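Local coordinates for protein extracellular ligand-binding receptor (Rhodopseudomonas palustris, PDB 4F06) that probably serves as the solute-binding component of an ABC transporter, capturing p-hydroxybenzoate and perhaps related lignin-derived aromatic acids for uptake, at residues D4-G9 against V73-G78; G22-M27 against D279-T284; P90-A95 against E111-I116. All coordinates share one frame; numbering follows the deposited sequence.

Contact 1 of 3, residues D4-G9 against V73-G78; sequences DTIKVG and VQYLAG
Val73 turns CG1 anti to its own carbonyl carbon (chi1 -57°), which sets that methyl 3.6 Å from Gly9 N. Ile6, with CG2 anti to the backbone N (chi1 -60°), sets this methyl across the side chain of Gln74, 3.9 Å from its CD. The two strands that carry these groups, 5-12 and 75-78, run parallel as neighbours in the Rossmann-like sheet of a periplasmic binding protein lobe, and the chain reaches the second from strand 43-51 by a beta-alpha-beta crossover through helix 57-69, which steps over strand 5-12.

The backbone ladder starts at the loop end, where Gln74 N gives its hydrogen to Lys7 O at 3.0 Å. Tyr75 N, the next amide, is buried and finds no partner in the model. Regular parallel pairing is clear one step on: Gly9 brackets Leu76, its N donating to Tyr75 O at 2.9 Å on a fairly straight path (166° at the hydrogen) and its O accepting from Ala77 N at 2.8 Å.

Glycine suits position 9 because a beta carbon there would crowd both Val73 CG1 and Leu76 CD2, methyls of side chains that pack on helix 57-69. On the other side Val8 and Tyr75 face helix 283-301, branched and aromatic groups giving that helix a broad apolar bed; the methyl Ile6 CG2 meets the edge of the tyrosine ring. The polar tips turn to partners beyond the strands. Lys7, extended past CG, carries NZ to a salt bridge with Glu71, while Gln74 NE2 bonds to Gly304 O. Across the strands, the small Ala77 keeps its CB 4.5 Å from Val8 CG1.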
loop_
_atom_site.group_PDB
_atom_site.type_symbol
_atom_site.label_atom_id
_atom_site.label_comp_id
_atom_site.label_asym_id
_atom_site.label_seq_id
_atom_site.Cartn_x
_atom_site.Cartn_y
_atom_site.Cartn_z
ATOM N N ASP A 4 11.794 3.794 -30.742
ATOM C CA ASP A 4 11.085 4.964 -30.176
ATOM C C ASP A 4 10.090 4.553 -29.110
ATOM O O ASP A 4 9.610 5.417 -28.386
ATOM C CB ASP A 4 10.311 5.737 -31.234
ATOM C CG ASP A 4 11.134 6.822 -31.888
ATOM O OD1 ASP A 4 11.462 7.825 -31.211
ATOM O OD2 ASP A 4 11.434 6.677 -33.090
ATOM N N THR A 5 9.694 3.275 -29.062
ATOM C CA THR A 5 8.824 2.834 -27.947
ATOM C C THR A 5 9.674 2.463 -26.729
ATOM O O THR A 5 10.636 1.721 -26.836
ATOM C CB THR A 5 7.874 1.660 -28.314
ATOM O OG1 THR A 5 7.006 2.081 -29.354
ATOM C CG2 THR A 5 7.007 1.284 -27.137
ATOM N N ILE A 6 9.316 3.011 -25.578
ATOM C CA ILE A 6 9.897 2.631 -24.279
ATOM C C ILE A 6 8.910 1.762 -23.540
ATOM O O ILE A 6 7.769 2.198 -23.361
ATOM C CB ILE A 6 10.276 3.884 -23.447
ATOM C CG1 ILE A 6 11.307 4.711 -24.230
ATOM C CG2 ILE A 6 10.783 3.492 -22.069
ATOM C CD1 ILE A 6 11.589 6.063 -23.574
ATOM N N LYS A 7 9.316 0.546 -23.143
ATOM C CA LYS A 7 8.406 -0.312 -22.423
ATOM C C LYS A 7 8.695 -0.297 -20.933
ATOM O O LYS A 7 9.844 -0.205 -20.505
ATOM C CB LYS A 7 8.467 -1.749 -22.987
ATOM C CG LYS A 7 7.933 -1.827 -24.415
ATOM C CD LYS A 7 7.839 -3.254 -24.958
ATOM C CE LYS A 7 7.278 -3.245 -26.376
ATOM N NZ LYS A 7 7.160 -4.638 -26.896
ATOM N N VAL A 8 7.601 -0.377 -20.168
ATOM C CA VAL A 8 7.617 -0.432 -18.724
ATOM C C VAL A 8 6.980 -1.738 -18.362
ATOM O O VAL A 8 5.852 -2.005 -18.774
ATOM C CB VAL A 8 6.815 0.755 -18.095
ATOM C CG1 VAL A 8 6.762 0.628 -16.575
ATOM C CG2 VAL A 8 7.419 2.076 -18.520
ATOM N N GLY A 9 7.670 -2.555 -17.553
ATOM C CA GLY A 9 7.101 -3.865 -17.158
ATOM C C GLY A 9 6.476 -3.763 -15.784
ATOM O O GLY A 9 7.138 -3.399 -14.818
ATOM N N VAL A 73 12.480 -3.843 -21.338
ATOM C CA VAL A 73 11.933 -2.720 -20.591
ATOM C C VAL A 73 13.032 -1.836 -20.016
ATOM O O VAL A 73 14.092 -2.331 -19.617
ATOM C CB VAL A 73 10.986 -3.167 -19.443
ATOM C CG1 VAL A 73 9.840 -4.015 -19.989
ATOM C CG2 VAL A 73 11.686 -3.912 -18.285
ATOM N N GLN A 74 12.754 -0.536 -19.996
ATOM C CA GLN A 74 13.664 0.396 -19.339
ATOM C C GLN A 74 13.363 0.557 -17.859
ATOM O O GLN A 74 14.224 1.031 -17.087
ATOM C CB GLN A 74 13.668 1.759 -20.012
ATOM C CG GLN A 74 14.372 1.788 -21.347
ATOM C CD GLN A 74 14.636 3.220 -21.778
ATOM O OE1 GLN A 74 14.773 4.095 -20.944
ATOM N NE2 GLN A 74 14.758 3.448 -23.058
ATOM N N TYR A 75 12.127 0.204 -17.426
ATOM C CA TYR A 75 11.660 0.401 -16.046
ATOM C C TYR A 75 10.797 -0.791 -15.678
ATOM O O TYR A 75 10.095 -1.327 -16.540
ATOM C CB TYR A 75 10.797 1.683 -15.926
ATOM C CG TYR A 75 11.582 2.921 -16.302
ATOM C CD1 TYR A 75 12.416 3.560 -15.365
ATOM C CD2 TYR A 75 11.591 3.363 -17.616
ATOM C CE1 TYR A 75 13.235 4.619 -15.753
ATOM C CE2 TYR A 75 12.387 4.419 -18.011
ATOM C CZ TYR A 75 13.222 5.028 -17.093
ATOM O OH TYR A 75 14.094 6.062 -17.428
ATOM N N LEU A 76 10.866 -1.150 -14.396
ATOM C CA LEU A 76 9.930 -2.139 -13.826
ATOM C C LEU A 76 9.052 -1.402 -12.794
ATOM O O LEU A 76 9.428 -0.331 -12.269
ATOM C CB LEU A 76 10.699 -3.277 -13.106
ATOM C CG LEU A 76 11.372 -4.260 -14.061
ATOM C CD1 LEU A 76 12.449 -5.048 -13.337
ATOM C CD2 LEU A 76 10.318 -5.202 -14.640
ATOM N N ALA A 77 7.902 -1.977 -12.495
ATOM C CA ALA A 77 6.984 -1.335 -11.561
ATOM C C ALA A 77 6.036 -2.360 -10.993
ATOM O O ALA A 77 5.834 -3.435 -11.582
ATOM C CB ALA A 77 6.153 -0.242 -12.246
ATOM N N GLY A 78 5.438 -2.022 -9.851
ATOM C CA GLY A 78 4.345 -2.833 -9.309
ATOM C C GLY A 78 4.746 -3.462 -8.007
ATOM O O GLY A 78 5.252 -2.772 -7.095
#

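Contact 2 of 3, residues G22-M27 against D279-T284; sequences GKNYKM and DEVTMT
The ring of Tyr25 presents an edge to Thr284, whose carbonyl O lies in the ring plane, 3.6 Å from CD1; CB of the threonine approaches the same part of the ring obliquely. The second flat group, the amide of Asn24, carries the contact. Over its face sits Thr282 OG1, 3.0 Å from CG. In its plane, beyond ND2, lies Glu280 O, reached at 2.9 Å by an almost straight bond (175° at the hydrogen). Thr282 N, by contrast, donates to OD1 from above the carbonyl plane, again at 2.9 Å. One amide thus serves a backbone C=O and a backbone N-H two residues apart, a task for which asparagine, with a donor and an acceptor on a short stem, is well suited. Its first torsion, -95°, is off the staggered positions, consistent with an amide held by bonds on both its ends; ND2 also bonds to Leu20 O, in its own helix. An alanine here would probably leave Glu280 O and Thr282 N without their mates and open a gap beneath Thr282.

Further along, Met27, a selenomethionine, lays CE 3.8 Å from Val281 CG2. On the outer side the fully extended Lys23 brings NZ 2.7 Å from Glu280 OE1, a salt bridge on the carboxylate's syn lone pair. Thr282 caps helix 283-301 through a weak bond from Thr284 N, and Thr284 OG1 bonds to Phe21 O. Since Met283 touches a bound p-hydroxybenzoate, the bonds that Asn24 and Phe21 of helix 19-36 make to this turn probably help to fix one wall of that pocket.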
loop_
_atom_site.group_PDB
_atom_site.type_symbol
_atom_site.label_atom_id
_atom_site.label_comp_id
_atom_site.label_asym_id
_atom_site.label_seq_id
_atom_site.Cartn_x
_atom_site.Cartn_y
_atom_site.Cartn_z
ATOM N N GLY A 22 -4.026 -5.897 -8.641
ATOM C CA GLY A 22 -3.254 -5.719 -9.876
ATOM C C GLY A 22 -4.060 -5.026 -10.951
ATOM O O GLY A 22 -3.519 -4.175 -11.698
ATOM N N LYS A 23 -5.352 -5.352 -11.048
ATOM C CA LYS A 23 -6.229 -4.605 -11.953
ATOM C C LYS A 23 -6.153 -3.104 -11.625
ATOM O O LYS A 23 -6.161 -2.274 -12.537
ATOM C CB LYS A 23 -7.678 -5.076 -11.827
ATOM C CG LYS A 23 -8.675 -4.408 -12.766
ATOM C CD LYS A 23 -10.108 -4.936 -12.540
ATOM C CE LYS A 23 -11.149 -4.339 -13.465
ATOM N NZ LYS A 23 -12.445 -5.023 -13.213
ATOM N N ASN A 24 -6.082 -2.766 -10.340
ATOM C CA ASN A 24 -5.954 -1.357 -9.950
ATOM C C ASN A 24 -4.658 -0.698 -10.404
ATOM O O ASN A 24 -4.647 0.490 -10.636
ATOM C CB ASN A 24 -6.128 -1.184 -8.448
ATOM C CG ASN A 24 -7.548 -0.825 -8.041
ATOM O OD1 ASN A 24 -7.884 0.358 -7.883
ATOM N ND2 ASN A 24 -8.420 -1.818 -7.942
ATOM N N TYR A 25 -3.556 -1.464 -10.544
ATOM C CA TYR A 25 -2.347 -0.837 -11.150
ATOM C C TYR A 25 -2.689 -0.395 -12.586
ATOM O O TYR A 25 -2.363 0.735 -12.981
ATOM C CB TYR A 25 -1.185 -1.827 -11.265
ATOM C CG TYR A 25 -0.512 -2.225 -9.980
ATOM C CD1 TYR A 25 -0.548 -1.454 -8.815
ATOM C CD2 TYR A 25 0.236 -3.434 -9.972
ATOM C CE1 TYR A 25 0.162 -1.862 -7.688
ATOM C CE2 TYR A 25 0.949 -3.819 -8.854
ATOM C CZ TYR A 25 0.861 -3.060 -7.705
ATOM O OH TYR A 25 1.574 -3.425 -6.563
ATOM N N LYS A 26 -3.339 -1.256 -13.367
ATOM C CA LYS A 26 -3.752 -0.922 -14.729
ATOM C C LYS A 26 -4.734 0.241 -14.730
ATOM O O LYS A 26 -4.627 1.146 -15.582
ATOM C CB LYS A 26 -4.396 -2.149 -15.378
ATOM C CG LYS A 26 -4.700 -1.930 -16.853
ATOM C CD LYS A 26 -5.236 -3.208 -17.479
ATOM C CE LYS A 26 -4.121 -4.214 -17.733
ATOM N NZ LYS A 26 -4.555 -5.388 -18.511
HETATM N N MSE A 27 -5.691 0.237 -13.785
HETATM C CA MSE A 27 -6.640 1.372 -13.697
HETATM C C MSE A 27 -5.927 2.693 -13.438
HETATM O O MSE A 27 -6.237 3.720 -14.041
HETATM C CB MSE A 27 -7.652 1.108 -12.587
HETATM C CG MSE A 27 -8.590 -0.021 -12.917
HETATM SE SE MSE A 27 -9.522 -0.746 -11.393
HETATM C CE MSE A 27 -10.020 0.717 -10.519
ATOM N N ASP A 279 -16.483 1.609 -7.372
ATOM C CA ASP A 279 -16.533 0.657 -6.260
ATOM C C ASP A 279 -15.477 -0.421 -6.391
ATOM O O ASP A 279 -15.455 -1.323 -5.563
ATOM C CB ASP A 279 -17.911 0.010 -6.111
ATOM C CG ASP A 279 -18.333 -0.830 -7.327
ATOM O OD1 ASP A 279 -17.537 -1.140 -8.227
ATOM O OD2 ASP A 279 -19.500 -1.219 -7.390
ATOM N N GLU A 280 -14.589 -0.307 -7.403
ATOM C CA GLU A 280 -13.464 -1.232 -7.506
ATOM C C GLU A 280 -12.163 -0.544 -7.190
ATOM O O GLU A 280 -11.116 -1.187 -7.191
ATOM C CB GLU A 280 -13.409 -1.844 -8.906
ATOM C CG GLU A 280 -14.642 -2.690 -9.212
ATOM C CD GLU A 280 -14.458 -3.696 -10.349
ATOM O OE1 GLU A 280 -13.539 -3.535 -11.206
ATOM O OE2 GLU A 280 -15.258 -4.663 -10.395
ATOM N N VAL A 281 -12.182 0.769 -6.917
ATOM C CA VAL A 281 -10.936 1.525 -6.709
ATOM C C VAL A 281 -10.319 1.247 -5.333
ATOM O O VAL A 281 -11.007 1.296 -4.318
ATOM C CB VAL A 281 -11.205 3.037 -6.895
ATOM C CG1 VAL A 281 -9.966 3.855 -6.562
ATOM C CG2 VAL A 281 -11.623 3.301 -8.323
ATOM N N THR A 282 -9.016 0.977 -5.332
ATOM C CA THR A 282 -8.232 0.627 -4.123
ATOM C C THR A 282 -6.964 1.537 -4.085
ATOM O O THR A 282 -6.623 2.216 -5.098
ATOM C CB THR A 282 -7.707 -0.897 -4.137
ATOM O OG1 THR A 282 -6.732 -1.033 -5.209
ATOM C CG2 THR A 282 -8.777 -1.895 -4.378
HETATM N N MSE A 283 -6.226 1.434 -2.983
HETATM C CA MSE A 283 -4.993 2.216 -2.837
HETATM C C MSE A 283 -3.948 1.927 -3.898
HETATM O O MSE A 283 -3.134 2.824 -4.205
HETATM C CB MSE A 283 -4.400 1.945 -1.431
HETATM C CG MSE A 283 -3.647 0.613 -1.264
HETATM SE SE MSE A 283 -4.749 -1.004 -1.492
HETATM C CE MSE A 283 -3.522 -2.271 -0.706
ATOM N N THR A 284 -3.907 0.727 -4.491
ATOM C CA THR A 284 -2.865 0.457 -5.497
ATOM C C THR A 284 -3.060 1.322 -6.755
ATOM O O THR A 284 -2.095 1.560 -7.473
ATOM C CB THR A 284 -2.784 -1.017 -5.841
ATOM O OG1 THR A 284 -4.075 -1.515 -6.221
ATOM C CG2 THR A 284 -2.258 -1.840 -4.650
#

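Contact 3 of 3, residues P90-A95 against E111-I116; sequences PLLQEA and EKSPYI
Apolar contact is made chiefly by Leu92 and Ile116, whose side chains cross at about a right angle with CD1 of the leucine 3.6 Å from CG1 of the isoleucine; both also rest on Met99 of the neighbouring strand. The aromatic contact belongs to Tyr115. Gln93 passes across this residue, its CG 3.8 Å from CE2, with the amide turned 71° from the ring plane. Leu92 O lies at the ring edge, and Pro114 CG sits over one face, offset toward the rim. The proline ring also meets the glutamine amide, CG to CD 3.8 Å, so the stem of Gln93 serves the tyrosine and its amide the proline, a division that a long side chain with a polar tip allows.

Polar contact is carried by water. One molecule accepts from Gln93 N at 2.9 Å and is bonded to Ser113 OG at 2.8 Å; another accepts from Gln93 NE2 and donates to Tyr115 OH, which is also bonded to Asp309. Serine's short hydroxyl, anti to its backbone N (chi1 177°), holds the first water while accepting from Tyr115 N at 3.1 Å. That bond makes an ST turn, laid over a type I beta turn from Ser113 to Ile116, leading into edge strand 116-118.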
loop_
_atom_site.group_PDB
_atom_site.type_symbol
_atom_site.label_atom_id
_atom_site.label_comp_id
_atom_site.label_asym_id
_atom_site.label_seq_id
_atom_site.Cartn_x
_atom_site.Cartn_y
_atom_site.Cartn_z
ATOM N N PRO A 90 17.573 -7.327 -6.119
ATOM C CA PRO A 90 19.033 -7.492 -6.348
ATOM C C PRO A 90 19.360 -7.509 -7.867
ATOM O O PRO A 90 20.537 -7.385 -8.209
ATOM C CB PRO A 90 19.425 -8.791 -5.575
ATOM C CG PRO A 90 18.139 -9.473 -5.338
ATOM C CD PRO A 90 17.013 -8.494 -5.389
ATOM N N LEU A 91 18.388 -7.630 -8.794
ATOM C CA LEU A 91 18.610 -7.717 -10.265
ATOM C C LEU A 91 18.881 -6.346 -10.848
ATOM O O LEU A 91 19.442 -6.220 -11.933
ATOM C CB LEU A 91 17.330 -8.336 -11.031
ATOM C CG LEU A 91 16.777 -9.645 -10.541
ATOM C CD1 LEU A 91 15.553 -9.911 -11.348
ATOM C CD2 LEU A 91 17.831 -10.711 -10.786
ATOM N N LEU A 92 18.321 -5.335 -10.202
ATOM C CA LEU A 92 18.055 -4.064 -10.889
ATOM C C LEU A 92 19.310 -3.306 -11.276
ATOM O O LEU A 92 19.381 -2.751 -12.381
ATOM C CB LEU A 92 17.199 -3.144 -10.010
ATOM C CG LEU A 92 15.850 -3.734 -9.561
ATOM C CD1 LEU A 92 15.236 -2.818 -8.517
ATOM C CD2 LEU A 92 14.937 -3.970 -10.779
ATOM N N GLN A 93 20.310 -3.284 -10.380
ATOM C CA GLN A 93 21.435 -2.432 -10.657
ATOM C C GLN A 93 22.266 -2.997 -11.818
ATOM O O GLN A 93 22.632 -2.267 -12.770
ATOM C CB GLN A 93 22.273 -2.242 -9.417
ATOM C CG GLN A 93 23.452 -1.291 -9.604
ATOM C CD GLN A 93 24.204 -1.064 -8.321
ATOM O OE1 GLN A 93 24.072 -1.797 -7.340
ATOM N NE2 GLN A 93 25.038 -0.011 -8.325
ATOM N N GLU A 94 22.539 -4.310 -11.813
ATOM C CA GLU A 94 23.263 -4.921 -12.928
ATOM C C GLU A 94 22.486 -4.780 -14.235
ATOM O O GLU A 94 23.092 -4.598 -15.306
ATOM C CB GLU A 94 23.605 -6.394 -12.607
ATOM C CG GLU A 94 24.411 -7.106 -13.686
ATOM C CD GLU A 94 25.813 -6.547 -13.843
ATOM O OE1 GLU A 94 26.297 -5.776 -12.971
ATOM O OE2 GLU A 94 26.464 -6.931 -14.843
ATOM N N ALA A 95 21.150 -4.888 -14.163
ATOM C CA ALA A 95 20.337 -4.733 -15.388
ATOM C C ALA A 95 20.181 -3.290 -15.836
ATOM O O ALA A 95 19.758 -3.027 -16.949
ATOM C CB ALA A 95 18.941 -5.340 -15.176
ATOM N N GLU A 111 16.211 -0.272 0.713
ATOM C CA GLU A 111 17.635 -0.430 0.995
ATOM C C GLU A 111 18.273 -1.516 0.140
ATOM O O GLU A 111 19.495 -1.670 0.174
ATOM C CB GLU A 111 17.877 -0.762 2.489
ATOM C CG GLU A 111 17.401 0.356 3.419
ATOM C CD GLU A 111 17.570 -0.098 4.860
ATOM O OE1 GLU A 111 16.908 -1.108 5.280
ATOM O OE2 GLU A 111 18.343 0.545 5.577
ATOM N N LYS A 112 17.480 -2.267 -0.625
ATOM C CA LYS A 112 18.031 -3.425 -1.342
ATOM C C LYS A 112 18.533 -3.082 -2.759
ATOM O O LYS A 112 19.106 -3.944 -3.433
ATOM C CB LYS A 112 16.952 -4.534 -1.480
ATOM C CG LYS A 112 16.379 -4.978 -0.149
ATOM C CD LYS A 112 17.431 -5.509 0.801
ATOM C CE LYS A 112 16.753 -5.976 2.077
ATOM N NZ LYS A 112 17.716 -6.550 3.045
ATOM N N SER A 113 18.346 -1.837 -3.197
ATOM C CA SER A 113 18.903 -1.423 -4.476
ATOM C C SER A 113 18.929 0.080 -4.499
ATOM O O SER A 113 17.966 0.689 -4.051
ATOM C CB SER A 113 17.995 -1.860 -5.633
ATOM O OG SER A 113 18.495 -1.395 -6.879
ATOM N N PRO A 114 19.926 0.710 -5.136
ATOM C CA PRO A 114 19.900 2.163 -5.307
ATOM C C PRO A 114 18.820 2.611 -6.302
ATOM O O PRO A 114 18.485 3.786 -6.344
ATOM C CB PRO A 114 21.292 2.498 -5.887
ATOM C CG PRO A 114 21.708 1.220 -6.583
ATOM C CD PRO A 114 21.178 0.115 -5.660
ATOM N N TYR A 115 18.259 1.674 -7.066
ATOM C CA TYR A 115 17.370 2.035 -8.177
ATOM C C TYR A 115 15.902 1.740 -7.885
ATOM O O TYR A 115 15.112 1.645 -8.803
ATOM C CB TYR A 115 17.807 1.337 -9.477
ATOM C CG TYR A 115 19.181 1.683 -9.988
ATOM C CD1 TYR A 115 19.843 2.881 -9.667
ATOM C CD2 TYR A 115 19.819 0.797 -10.852
ATOM C CE1 TYR A 115 21.113 3.165 -10.170
ATOM C CE2 TYR A 115 21.040 1.102 -11.403
ATOM C CZ TYR A 115 21.702 2.264 -11.041
ATOM O OH TYR A 115 22.921 2.557 -11.618
ATOM N N ILE A 116 15.538 1.638 -6.612
ATOM C CA ILE A 116 14.149 1.492 -6.240
ATOM C C ILE A 116 13.601 2.850 -5.739
ATOM O O ILE A 116 14.270 3.578 -4.976
ATOM C CB ILE A 116 14.008 0.469 -5.081
ATOM C CG1 ILE A 116 14.285 -0.912 -5.608
ATOM C CG2 ILE A 116 12.598 0.547 -4.468
ATOM C CD1 ILE A 116 14.440 -1.954 -4.530
HETATM O O HOH W 1 19.847 -3.708 -7.577
HETATM O O HOH W 2 25.494 1.065 -11.120
#

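In the fold
From the N terminus, strand 5-12 leads into helix 19-36, and contact 1 closes when the chain returns to lay 73-78 beside 4-9. Contact 2 opens within that loop, at 22-27, but closes only at 279-284, so the two cross. Contact 3 follows contact 1 in series and is nested inside the long loop of contact 2. Contact 1 joins two inner strands of the first sheet, contact 3 ties helix 92-95 to the turn leading into edge strand 116-118 of the same sheet, and contact 2 brings the start of helix 283-301 onto helix 19-36. Tyr25 OH packs 3.5 Å from Gly78 C, and Leu76 CD1 lies 3.7 Å from Leu92 CD2, making contact 1 the bridge between the others.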